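Local coordinates for protein DNA polymerase III subunit beta (Helicobacter pylori 26695, PDB 4S3I) that encircles DNA as a ring-shaped sliding processivity factor, tethering DNA polymerases and other proteins to it during replication, at residues Glu13-Tyr18 with Leu44-Ser49. Sequence-based numbering, arbitrary orientation.
Sequences ENALRY and LFLKAS
Ala-15 and Leu-46 have the closest CA atoms of helical segment 13-18 and strand segment 44-49, 7.7 Å apart. No hydrogen bond crosses between the two; side chains alone join them, burying 95 Å² in all. Leu-46 points from the strand toward the helix and splits its two methyls between neighbouring helical residues. Its CD1 lies 4.3 Å from Ala-15 CB, a looser touch made where the small alanine faces the strand. The other branch meets Leu-16 methyl to methyl, CD2 to CD2 at 3.9 Å, and the two leucine side chains cross at about a right angle. In Leu-16, CG stands opposite the carbonyl carbon (chi1 -67°); CD1 continues the chain (chi2 178°), and the other methyl, CD2, comes to the strand although the CB does not point there. On another side of the helix, one turn apart, Arg-17 NH2 forms a salt bridge with Glu-13 OE1 at 2.7 Å, using that oxygen's anti lone pair, while Glu-13 OE2 pairs with Lys-9. This is helix-on-sheet packing in the N-terminal domain of the DNA polymerase III beta subunit. Strand 43-49 runs between antiparallel strands 34-40 and 53-60, whose Leu-37 and Ile-59 touch Leu-46 and Ala-15, respectively. Leu-16 also reaches Ile-35 and, on helix 74-82, Phe-77 and Ile-81, so the apolar layer continues from the sheet to both helices.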
loop_
_atom_site.group_PDB
_atom_site.type_symbol
_atom_site.label_atom_id
_atom_site.label_comp_id
_atom_site.label_asym_id
_atom_site.label_seq_id
_atom_site.Cartn_x
_atom_site.Cartn_y
_atom_site.Cartn_z
ATOM N N GLU A 13 10.605 -18.915 -8.501
ATOM C CA GLU A 13 9.764 -17.890 -7.878
ATOM C C GLU A 13 9.642 -16.658 -8.773
ATOM O O GLU A 13 8.538 -16.163 -9.019
ATOM C CB GLU A 13 10.302 -17.499 -6.497
ATOM C CG GLU A 13 9.514 -16.366 -5.814
ATOM C CD GLU A 13 9.915 -16.139 -4.355
ATOM O OE1 GLU A 13 9.290 -15.288 -3.690
ATOM O OE2 GLU A 13 10.852 -16.808 -3.870
ATOM N N ASN A 14 10.775 -16.175 -9.275
ATOM C CA ASN A 14 10.771 -15.060 -10.215
ATOM C C ASN A 14 9.905 -15.325 -11.448
ATOM O O ASN A 14 9.099 -14.478 -11.844
ATOM C CB ASN A 14 12.198 -14.700 -10.641
ATOM C CG ASN A 14 12.940 -13.937 -9.573
ATOM O OD1 ASN A 14 12.340 -13.160 -8.827
ATOM N ND2 ASN A 14 14.252 -14.155 -9.484
ATOM N N ALA A 15 10.067 -16.495 -12.053
ATOM C CA ALA A 15 9.252 -16.831 -13.211
ATOM C C ALA A 15 7.759 -16.814 -12.855
ATOM O O ALA A 15 6.936 -16.278 -13.600
ATOM C CB ALA A 15 9.659 -18.181 -13.804
ATOM N N LEU A 16 7.415 -17.390 -11.707
ATOM C CA LEU A 16 6.016 -17.436 -11.277
ATOM C C LEU A 16 5.451 -16.044 -11.004
ATOM O O LEU A 16 4.271 -15.771 -11.271
ATOM C CB LEU A 16 5.858 -18.321 -10.048
ATOM C CG LEU A 16 6.122 -19.798 -10.291
ATOM C CD1 LEU A 16 5.985 -20.570 -8.991
ATOM C CD2 LEU A 16 5.175 -20.357 -11.350
ATOM N N ARG A 17 6.288 -15.159 -10.479
ATOM C CA ARG A 17 5.821 -13.802 -10.202
ATOM C C ARG A 17 5.374 -13.083 -11.472
ATOM O O ARG A 17 4.309 -12.458 -11.501
ATOM C CB ARG A 17 6.873 -12.992 -9.434
ATOM C CG ARG A 17 6.949 -13.385 -7.957
ATOM C CD ARG A 17 7.732 -12.391 -7.085
ATOM N NE ARG A 17 7.918 -12.938 -5.740
ATOM C CZ ARG A 17 6.966 -12.996 -4.808
ATOM N NH1 ARG A 17 5.746 -12.530 -5.056
ATOM N NH2 ARG A 17 7.233 -13.524 -3.624
ATOM N N TYR A 18 6.172 -13.196 -12.526
ATOM C CA TYR A 18 5.826 -12.574 -13.794
ATOM C C TYR A 18 4.542 -13.124 -14.366
ATOM O O TYR A 18 3.800 -12.412 -15.037
ATOM C CB TYR A 18 6.929 -12.809 -14.810
ATOM C CG TYR A 18 8.159 -11.968 -14.602
ATOM C CD1 TYR A 18 8.075 -10.582 -14.552
ATOM C CD2 TYR A 18 9.412 -12.560 -14.501
ATOM C CE1 TYR A 18 9.214 -9.801 -14.384
ATOM C CE2 TYR A 18 10.551 -11.796 -14.336
ATOM C CZ TYR A 18 10.447 -10.420 -14.278
ATOM O OH TYR A 18 11.588 -9.668 -14.116
ATOM N N LEU A 44 12.808 -25.618 -18.443
ATOM C CA LEU A 44 11.399 -25.712 -18.042
ATOM C C LEU A 44 10.689 -24.481 -18.583
ATOM O O LEU A 44 11.051 -23.358 -18.247
ATOM C CB LEU A 44 11.243 -25.745 -16.517
ATOM C CG LEU A 44 9.809 -25.531 -16.020
ATOM C CD1 LEU A 44 8.965 -26.764 -16.307
ATOM C CD2 LEU A 44 9.770 -25.200 -14.539
ATOM N N PHE A 45 9.700 -24.691 -19.439
ATOM C CA PHE A 45 8.895 -23.601 -19.959
ATOM C C PHE A 45 7.616 -23.493 -19.149
ATOM O O PHE A 45 6.960 -24.497 -18.860
ATOM C CB PHE A 45 8.541 -23.850 -21.426
ATOM C CG PHE A 45 9.707 -23.698 -22.365
ATOM C CD1 PHE A 45 10.571 -24.762 -22.596
ATOM C CD2 PHE A 45 9.948 -22.481 -23.005
ATOM C CE1 PHE A 45 11.659 -24.626 -23.471
ATOM C CE2 PHE A 45 11.036 -22.330 -23.877
ATOM C CZ PHE A 45 11.889 -23.407 -24.106
ATOM N N LEU A 46 7.269 -22.266 -18.800
ATOM C CA LEU A 46 6.070 -21.988 -18.035
ATOM C C LEU A 46 5.280 -20.981 -18.857
ATOM O O LEU A 46 5.832 -19.962 -19.294
ATOM C CB LEU A 46 6.434 -21.421 -16.658
ATOM C CG LEU A 46 7.434 -22.203 -15.797
ATOM C CD1 LEU A 46 8.859 -21.777 -16.086
ATOM C CD2 LEU A 46 7.153 -22.027 -14.292
ATOM N N LYS A 47 4.011 -21.267 -19.125
ATOM C CA LYS A 47 3.226 -20.304 -19.890
ATOM C C LYS A 47 1.801 -20.125 -19.388
ATOM O O LYS A 47 1.162 -21.074 -18.931
ATOM C CB LYS A 47 3.250 -20.610 -21.390
ATOM C CG LYS A 47 2.495 -21.837 -21.819
ATOM C CD LYS A 47 2.410 -21.866 -23.344
ATOM C CE LYS A 47 1.764 -23.148 -23.863
ATOM N NZ LYS A 47 2.694 -24.314 -23.828
ATOM N N ALA A 48 1.333 -18.884 -19.461
ATOM C CA ALA A 48 -0.029 -18.522 -19.084
ATOM C C ALA A 48 -0.577 -17.605 -20.167
ATOM O O ALA A 48 -0.011 -16.538 -20.427
ATOM C CB ALA A 48 -0.029 -17.819 -17.749
ATOM N N SER A 49 -1.668 -18.016 -20.803
ATOM C CA SER A 49 -2.216 -17.255 -21.920
ATOM C C SER A 49 -3.705 -17.506 -22.106
ATOM O O SER A 49 -4.247 -18.508 -21.628
ATOM C CB SER A 49 -1.481 -17.613 -23.215
ATOM O OG SER A 49 -1.843 -18.900 -23.687
#